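Local coordinates for gamma-butyrobetaine hydroxylase-like N-terminal domain-containing protein (Acidithiobacillus ferrooxidans, PDB 3LUU), which is of unknown function but binds a zinc ion and belongs to the DUF971 family, with a possible link to quinone biosynthesis, at residues A[64-69]-A[79-84]; A[73-78]-A[89-94]. All blocks are in the same frame, centred on the assembly; numbering follows the deposited sequence.

How the contacts relate
Along the chain from the N terminus, strand 66-72 comes first, and its opening half, with V64 and S65 ahead of it, supplies one side of contact 1. After the turn, 73-78 gives one side of contact 2, and the same strand, 76-81, runs straight on into 79-84, where contact 1 closes. Contact 2 closes last, when 89-94 returns along 73-78, so the two loops cross rather than nest. Strand 76-81 thus becomes the middle strand of a three-stranded antiparallel sheet, with 66-69 alongside its C-terminal half in contact 1 and 89-91 alongside its N-terminal half in contact 2. L79 and F81 pack on F90, and V69 on V77, joining the two contacts.

Contact 1 (A[64-69]-A[79-84]); sequences VSVVEV and LHFSDG
H80 sits against a kink in the opposing strand, where V67 and E68 both face it. Its carbonyl takes a short bond from V67 N (V67 N to H80 O, 2.7 Å), nearly along the C=O axis, and a weak second one from E68 N; H80 N answers with an almost straight bond to E68 O at 2.9 Å. Two donors therefore grip one oxygen. The imidazole lies on the same face as E68, with CD2 near E68 CB and its edge toward E68 O in the ring plane, while CG2 of V67 comes down on the H80 backbone, 3.1 Å from H80 O. Set between the backbone N and the carbonyl carbon, that methyl also meets H80 CB. This is a classic beta bulge in the antiparallel hairpin of strands 66-72 and 76-81, and it shifts the register by one residue, so that V66 pairs with F81 and V69 with L79 on the face away from H80.

Beyond the bulge S82 takes over, as the second residue of a type I turn from F81 to G84. Its chi1 of 67° sets OG between the backbone N and the carbonyl carbon, where it accepts from S65 N at 2.9 Å along a nearly linear N-H (172°); S82 N donates back to S65 O. V64 flanks this pair, with CG1 3.7 Å from S82 OG and also against F81 CB and D83 OD1. The D83 carboxylate has its main partner elsewhere, in salt bridges to R39 and K61. On the buried face, V66 CG2 approaches F81 CE1 to 3.5 Å.

Contact 2 (A[73-78]-A[89-94]); sequences GHYAVQ and IFTWEY
W92 lays its indole against H74 and Y75, in the loop just ahead of strand 76-81. Chi1 of -56° sets CG beside the backbone N, anti to the carbonyl carbon, and from there NE1 donates to H74 O at 2.8 Å. The acceptor lies in the indole plane, but the hydrogen bond is bent (143° at the hydrogen) and the donor stands above the carbonyl plane. One face of the ring covers Y75 O and the peptide N of A76, while its far corner meets V77, CH2 standing 3.3 Å from V77 CG1; the two side chains cross at about a right angle. An alanine here would remove the indole, and would probably leave H74 O without this donor and open a gap beside the V77 methyls.

I89 and V77 take opposite faces of the sheet. Chi1 of I89 (-60°) carries CG1 toward the backbone N side, and CD1 then rests on Q78 CB at 3.5 Å, while CG2, anti to the backbone N, presses on A76 CB in a tight contact. The Y75 ring has A76 CB over one face, near the rim, and T91 CG2 at its edge, 4.0 Å from Y75 CD2.

Backbone bonds close the pairing: F90 N to V77 O at 2.7 Å, V77 N to F90 O, and W92 N to Y75 O. F90 lies on the same face as V77 and packs on L95, its side chain about 5 Å from that of the zinc ligand E41. T91 OG1 accepts from Y94 N, so the last strand of this antiparallel beta hairpin passes directly into a helix through a threonine N-cap.

Contact 1 (A[64-69]-A[79-84])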
ATOM      1  N   VAL A  64      12.398  -2.937   4.490  1.00 19.86           N
ATOM      2  CA  VAL A  64      12.070  -1.856   3.556  1.00 20.01           C
ATOM      3  C   VAL A  64      10.954  -0.972   4.160  1.00 21.49           C
ATOM      4  O   VAL A  64      10.086  -1.465   4.924  1.00 24.93           O
ATOM      5  CB  VAL A  64      11.790  -2.451   2.140  1.00 20.96           C
ATOM      6  CG1 VAL A  64      11.381  -1.399   1.168  1.00 13.53           C
ATOM      7  CG2 VAL A  64      13.120  -3.188   1.633  1.00 24.34           C
ATOM      8  N   SER A  65      11.038   0.343   3.929  1.00 18.37           N
ATOM      9  CA  SER A  65       9.978   1.230   4.359  1.00 21.07           C
ATOM     10  C   SER A  65       9.404   2.030   3.194  1.00 20.00           C
ATOM     11  O   SER A  65      10.023   2.150   2.150  1.00 15.10           O
ATOM     12  CB  SER A  65      10.452   2.155   5.483  1.00 21.70           C
ATOM     13  OG  SER A  65      11.376   3.095   4.987  1.00 32.55           O
ATOM     14  N   VAL A  66       8.176   2.520   3.377  1.00 18.99           N
ATOM     15  CA  VAL A  66       7.562   3.456   2.465  1.00 18.95           C
ATOM     16  C   VAL A  66       8.026   4.845   2.909  1.00 18.06           C
ATOM     17  O   VAL A  66       7.754   5.299   4.031  1.00 21.11           O
ATOM     18  CB  VAL A  66       6.036   3.330   2.455  1.00 16.91           C
ATOM     19  CG1 VAL A  66       5.413   4.447   1.657  1.00 19.36           C
ATOM     20  CG2 VAL A  66       5.639   1.947   1.893  1.00 14.12           C
ATOM     21  N   VAL A  67       8.775   5.493   2.039  1.00 15.56           N
ATOM     22  CA  VAL A  67       9.307   6.821   2.317  1.00 17.96           C
ATOM     23  C   VAL A  67       8.346   7.931   1.910  1.00 19.53           C
ATOM     24  O   VAL A  67       8.336   8.989   2.540  1.00 21.61           O
ATOM     25  CB  VAL A  67      10.710   6.994   1.738  1.00 19.14           C
ATOM     26  CG1 VAL A  67      11.632   5.987   2.414  1.00 21.59           C
ATOM     27  CG2 VAL A  67      10.731   6.841   0.244  1.00 19.99           C
ATOM     28  N   GLU A  68       7.504   7.682   0.901  1.00 19.51           N
ATOM     29  CA  GLU A  68       6.497   8.636   0.498  1.00 20.55           C
ATOM     30  C   GLU A  68       5.345   7.970  -0.207  1.00 18.44           C
ATOM     31  O   GLU A  68       5.513   6.946  -0.833  1.00 19.40           O
ATOM     32  CB  GLU A  68       7.121   9.683  -0.432  1.00 22.86           C
ATOM     33  CG  GLU A  68       6.390  11.010  -0.346  1.00 36.53           C
ATOM     34  CD  GLU A  68       7.121  12.138  -1.034  1.00 46.74           C
ATOM     35  OE1 GLU A  68       8.256  11.927  -1.530  1.00 58.08           O
ATOM     36  OE2 GLU A  68       6.535  13.245  -1.080  1.00 62.47           O
ATOM     37  N   VAL A  69       4.175   8.571  -0.066  1.00 18.41           N
ATOM     38  CA  VAL A  69       2.926   8.115  -0.654  1.00 15.29           C
ATOM     39  C   VAL A  69       2.413   9.319  -1.455  1.00 17.92           C
ATOM     40  O   VAL A  69       2.160  10.379  -0.875  1.00 14.73           O
ATOM     41  CB  VAL A  69       1.906   7.732   0.444  1.00 17.67           C
ATOM     42  CG1 VAL A  69       0.558   7.431  -0.163  1.00 17.34           C
ATOM     43  CG2 VAL A  69       2.417   6.536   1.287  1.00 16.29           C
ATOM     44  N   LEU A  79       3.824   4.500  -4.383  1.00 14.08           N
ATOM     45  CA  LEU A  79       4.592   4.330  -3.144  1.00 13.43           C
ATOM     46  C   LEU A  79       6.083   4.395  -3.489  1.00 15.13           C
ATOM     47  O   LEU A  79       6.535   3.778  -4.459  1.00 16.16           O
ATOM     48  CB  LEU A  79       4.248   3.028  -2.433  1.00 14.72           C
ATOM     49  CG  LEU A  79       2.800   2.763  -2.045  1.00 17.57           C
ATOM     50  CD1 LEU A  79       2.733   1.539  -1.168  1.00 19.52           C
ATOM     51  CD2 LEU A  79       2.169   3.996  -1.395  1.00 16.07           C
ATOM     52  N   HIS A  80       6.831   5.200  -2.746  1.00 14.17           N
ATOM     53  CA  HIS A  80       8.291   5.253  -2.869  1.00 15.84           C
ATOM     54  C   HIS A  80       8.897   4.483  -1.702  1.00 17.46           C
ATOM     55  O   HIS A  80       8.580   4.753  -0.537  1.00 18.23           O
ATOM     56  CB  HIS A  80       8.798   6.690  -2.862  1.00 15.06           C
ATOM     57  CG  HIS A  80       8.276   7.507  -3.991  1.00 23.35           C
ATOM     58  ND1 HIS A  80       9.065   7.893  -5.050  1.00 32.98           N
ATOM     59  CD2 HIS A  80       7.035   7.971  -4.252  1.00 24.72           C
ATOM     60  CE1 HIS A  80       8.332   8.578  -5.906  1.00 31.00           C
ATOM     61  NE2 HIS A  80       7.100   8.645  -5.444  1.00 27.13           N
ATOM     62  N   PHE A  81       9.763   3.540  -2.023  1.00 17.23           N
ATOM     63  CA  PHE A  81      10.336   2.643  -1.040  1.00 17.71           C
ATOM     64  C   PHE A  81      11.800   2.978  -0.757  1.00 18.90           C
ATOM     65  O   PHE A  81      12.483   3.638  -1.556  1.00 16.34           O
ATOM     66  CB  PHE A  81      10.217   1.190  -1.516  1.00 15.68           C
ATOM     67  CG  PHE A  81       8.795   0.688  -1.613  1.00 15.52           C
ATOM     68  CD1 PHE A  81       8.133   0.221  -0.486  1.00 13.35           C
ATOM     69  CD2 PHE A  81       8.148   0.628  -2.836  1.00 13.86           C
ATOM     70  CE1 PHE A  81       6.824  -0.274  -0.578  1.00 10.36           C
ATOM     71  CE2 PHE A  81       6.844   0.144  -2.937  1.00 15.47           C
ATOM     72  CZ  PHE A  81       6.187  -0.307  -1.792  1.00 16.56           C
ATOM     73  N   SER A  82      12.266   2.515   0.399  1.00 18.94           N
ATOM     74  CA  SER A  82      13.604   2.827   0.880  1.00 18.83           C
ATOM     75  C   SER A  82      14.724   2.053   0.147  1.00 21.47           C
ATOM     76  O   SER A  82      15.885   2.415   0.256  1.00 22.99           O
ATOM     77  CB  SER A  82      13.652   2.611   2.388  1.00 18.08           C
ATOM     78  OG  SER A  82      13.510   1.246   2.697  1.00 15.78           O
ATOM     79  N   ASP A  83      14.381   1.000  -0.599  1.00 22.36           N
ATOM     80  CA  ASP A  83      15.351   0.328  -1.476  1.00 25.15           C
ATOM     81  C   ASP A  83      15.499   0.980  -2.887  1.00 28.88           C
ATOM     82  O   ASP A  83      16.161   0.404  -3.733  1.00 36.04           O
ATOM     83  CB  ASP A  83      15.064  -1.184  -1.568  1.00 21.75           C
ATOM     84  CG  ASP A  83      13.690  -1.501  -2.151  1.00 25.13           C
ATOM     85  OD1 ASP A  83      12.839  -0.601  -2.276  1.00 22.61           O
ATOM     86  OD2 ASP A  83      13.464  -2.654  -2.523  1.00 30.20           O
ATOM     87  N   GLY A  84      14.933   2.181  -3.118  1.00 33.54           N
ATOM     88  CA  GLY A  84      15.019   2.925  -4.425  1.00 34.05           C
ATOM     89  C   GLY A  84      13.823   2.703  -5.370  1.00 33.63           C
ATOM     90  O   GLY A  84      13.598   3.436  -6.362  1.00 31.18           O
TER

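Contact 2 (A[73-78]-A[89-94])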
ATOM      1  N   GLY A  73      -3.736  10.665  -9.702  1.00 15.25           N
ATOM      2  CA  GLY A  73      -5.102  10.991 -10.058  1.00 18.56           C
ATOM      3  C   GLY A  73      -5.988  10.737  -8.859  1.00 20.80           C
ATOM      4  O   GLY A  73      -5.570  10.986  -7.731  1.00 20.57           O
ATOM      5  N   HIS A  74      -7.179  10.193  -9.111  1.00 22.49           N
ATOM      6  CA  HIS A  74      -8.092   9.794  -8.049  1.00 24.33           C
ATOM      7  C   HIS A  74      -8.130   8.292  -7.825  1.00 22.96           C
ATOM      8  O   HIS A  74      -8.834   7.831  -6.954  1.00 25.71           O
ATOM      9  CB  HIS A  74      -9.508  10.272  -8.400  1.00 28.37           C
ATOM     10  CG  HIS A  74      -9.664  11.760  -8.337  1.00 38.05           C
ATOM     11  ND1 HIS A  74      -9.351  12.490  -7.209  1.00 50.82           N
ATOM     12  CD2 HIS A  74     -10.105  12.653  -9.256  1.00 50.30           C
ATOM     13  CE1 HIS A  74      -9.583  13.772  -7.440  1.00 54.01           C
ATOM     14  NE2 HIS A  74     -10.048  13.896  -8.672  1.00 54.43           N
ATOM     15  N   TYR A  75      -7.377   7.517  -8.586  1.00 21.34           N
ATOM     16  CA  TYR A  75      -7.581   6.074  -8.623  1.00 21.85           C
ATOM     17  C   TYR A  75      -6.453   5.294  -7.974  1.00 18.34           C
ATOM     18  O   TYR A  75      -6.606   4.098  -7.698  1.00 18.96           O
ATOM     19  CB  TYR A  75      -7.769   5.606 -10.078  1.00 21.71           C
ATOM     20  CG  TYR A  75      -6.478   5.591 -10.927  1.00 32.70           C
ATOM     21  CD1 TYR A  75      -5.992   6.751 -11.546  1.00 32.78           C
ATOM     22  CD2 TYR A  75      -5.755   4.403 -11.124  1.00 35.61           C
ATOM     23  CE1 TYR A  75      -4.802   6.723 -12.333  1.00 41.57           C
ATOM     24  CE2 TYR A  75      -4.559   4.370 -11.899  1.00 40.18           C
ATOM     25  CZ  TYR A  75      -4.086   5.529 -12.500  1.00 42.24           C
ATOM     26  OH  TYR A  75      -2.918   5.480 -13.260  1.00 35.89           O
ATOM     27  N   ALA A  76      -5.315   5.935  -7.715  1.00 18.89           N
ATOM     28  CA  ALA A  76      -4.176   5.188  -7.205  1.00 15.36           C
ATOM     29  C   ALA A  76      -3.241   6.040  -6.337  1.00 15.40           C
ATOM     30  O   ALA A  76      -3.455   7.241  -6.149  1.00 14.07           O
ATOM     31  CB  ALA A  76      -3.432   4.571  -8.379  1.00 14.17           C
ATOM     32  N   VAL A  77      -2.263   5.373  -5.732  1.00 16.71           N
ATOM     33  CA  VAL A  77      -1.134   6.027  -5.086  1.00 17.96           C
ATOM     34  C   VAL A  77       0.173   5.387  -5.603  1.00 18.92           C
ATOM     35  O   VAL A  77       0.234   4.190  -5.911  1.00 20.46           O
ATOM     36  CB  VAL A  77      -1.109   5.958  -3.503  1.00 18.17           C
ATOM     37  CG1 VAL A  77      -2.031   7.004  -2.886  1.00 22.28           C
ATOM     38  CG2 VAL A  77      -1.342   4.509  -2.958  1.00 19.59           C
ATOM     39  N   GLN A  78       1.204   6.211  -5.677  1.00 16.76           N
ATOM     40  CA  GLN A  78       2.534   5.769  -6.002  1.00 17.10           C
ATOM     41  C   GLN A  78       3.245   5.655  -4.657  1.00 15.46           C
ATOM     42  O   GLN A  78       3.277   6.626  -3.871  1.00 15.64           O
ATOM     43  CB  GLN A  78       3.220   6.820  -6.856  1.00 16.14           C
ATOM     44  CG  GLN A  78       4.626   6.459  -7.304  1.00 18.37           C
ATOM     45  CD  GLN A  78       5.358   7.629  -7.968  1.00 23.38           C
ATOM     46  OE1 GLN A  78       5.285   8.803  -7.521  1.00 26.01           O
ATOM     47  NE2 GLN A  78       6.105   7.312  -9.005  1.00 30.73           N
ATOM     48  N   ILE A  89       2.599   1.741  -8.730  1.00 22.57           N
ATOM     49  CA  ILE A  89       1.353   2.497  -8.662  1.00 23.18           C
ATOM     50  C   ILE A  89       0.371   1.469  -8.134  1.00 21.62           C
ATOM     51  O   ILE A  89       0.225   0.395  -8.706  1.00 21.72           O
ATOM     52  CB  ILE A  89       0.899   3.036 -10.021  1.00 23.54           C
ATOM     53  CG1 ILE A  89       1.968   3.974 -10.625  1.00 30.89           C
ATOM     54  CG2 ILE A  89      -0.456   3.741  -9.926  1.00 20.72           C
ATOM     55  CD1 ILE A  89       2.185   5.276  -9.874  1.00 24.83           C
ATOM     56  N   PHE A  90      -0.239   1.774  -7.000  1.00 20.31           N
ATOM     57  CA  PHE A  90      -1.169   0.866  -6.350  1.00 20.29           C
ATOM     58  C   PHE A  90      -2.552   1.469  -6.476  1.00 19.80           C
ATOM     59  O   PHE A  90      -2.819   2.544  -5.900  1.00 21.30           O
ATOM     60  CB  PHE A  90      -0.853   0.724  -4.872  1.00 19.89           C
ATOM     61  CG  PHE A  90       0.429  -0.011  -4.567  1.00 18.97           C
ATOM     62  CD1 PHE A  90       1.658   0.580  -4.822  1.00 18.07           C
ATOM     63  CD2 PHE A  90       0.400  -1.253  -3.944  1.00 21.92           C
ATOM     64  CE1 PHE A  90       2.833  -0.057  -4.503  1.00 24.82           C
ATOM     65  CE2 PHE A  90       1.592  -1.903  -3.645  1.00 15.62           C
ATOM     66  CZ  PHE A  90       2.797  -1.298  -3.930  1.00 15.45           C
ATOM     67  N   THR A  91      -3.445   0.787  -7.186  1.00 17.96           N
ATOM     68  CA  THR A  91      -4.815   1.267  -7.253  1.00 15.11           C
ATOM     69  C   THR A  91      -5.484   0.985  -5.904  1.00 17.87           C
ATOM     70  O   THR A  91      -5.061   0.092  -5.157  1.00 16.26           O
ATOM     71  CB  THR A  91      -5.623   0.628  -8.367  1.00 15.30           C
ATOM     72  OG1 THR A  91      -5.817  -0.771  -8.107  1.00 20.46           O
ATOM     73  CG2 THR A  91      -4.920   0.807  -9.708  1.00 20.20           C
ATOM     74  N   TRP A  92      -6.515   1.764  -5.594  1.00 18.14           N
ATOM     75  CA  TRP A  92      -7.334   1.545  -4.407  1.00 20.05           C
ATOM     76  C   TRP A  92      -7.897   0.117  -4.353  1.00 19.22           C
ATOM     77  O   TRP A  92      -7.837  -0.534  -3.314  1.00 20.36           O
ATOM     78  CB  TRP A  92      -8.469   2.567  -4.344  1.00 21.55           C
ATOM     79  CG  TRP A  92      -8.000   3.992  -4.380  1.00 21.93           C
ATOM     80  CD1 TRP A  92      -8.469   4.981  -5.196  1.00 27.02           C
ATOM     81  CD2 TRP A  92      -6.980   4.589  -3.574  1.00 24.02           C
ATOM     82  NE1 TRP A  92      -7.807   6.155  -4.946  1.00 28.80           N
ATOM     83  CE2 TRP A  92      -6.886   5.948  -3.959  1.00 25.08           C
ATOM     84  CE3 TRP A  92      -6.155   4.124  -2.544  1.00 24.17           C
ATOM     85  CZ2 TRP A  92      -5.987   6.838  -3.363  1.00 20.07           C
ATOM     86  CZ3 TRP A  92      -5.262   5.017  -1.946  1.00 30.88           C
ATOM     87  CH2 TRP A  92      -5.187   6.354  -2.368  1.00 26.54           C
ATOM     88  N   GLU A  93      -8.378  -0.373  -5.488  1.00 17.85           N
ATOM     89  CA  GLU A  93      -8.897  -1.721  -5.609  1.00 17.57           C
ATOM     90  C   GLU A  93      -7.824  -2.753  -5.234  1.00 18.89           C
ATOM     91  O   GLU A  93      -8.073  -3.674  -4.463  1.00 17.29           O
ATOM     92  CB  GLU A  93      -9.455  -1.964  -7.031  1.00 19.34           C
ATOM     93  CG  GLU A  93     -10.674  -2.842  -7.095  1.00 26.98           C
ATOM     94  N   TYR A  94      -6.623  -2.588  -5.775  1.00 18.26           N
ATOM     95  CA  TYR A  94      -5.500  -3.469  -5.458  1.00 18.10           C
ATOM     96  C   TYR A  94      -5.125  -3.446  -3.967  1.00 16.67           C
ATOM     97  O   TYR A  94      -4.912  -4.488  -3.380  1.00 15.25           O
ATOM     98  CB  TYR A  94      -4.289  -3.060  -6.271  1.00 18.44           C
ATOM     99  CG  TYR A  94      -3.137  -4.008  -6.210  1.00 20.62           C
ATOM    100  CD1 TYR A  94      -3.244  -5.284  -6.723  1.00 35.37           C
ATOM    101  CD2 TYR A  94      -1.946  -3.633  -5.684  1.00 22.74           C
ATOM    102  CE1 TYR A  94      -2.194  -6.154  -6.678  1.00 34.67           C
ATOM    103  CE2 TYR A  94      -0.883  -4.502  -5.645  1.00 22.07           C
ATOM    104  CZ  TYR A  94      -1.011  -5.747  -6.141  1.00 24.58           C
ATOM    105  OH  TYR A  94       0.069  -6.594  -6.117  1.00 31.30           O
TER
HETATM  106  O   HOH W   1      -9.054   1.868  -7.700  1.00 36.73           O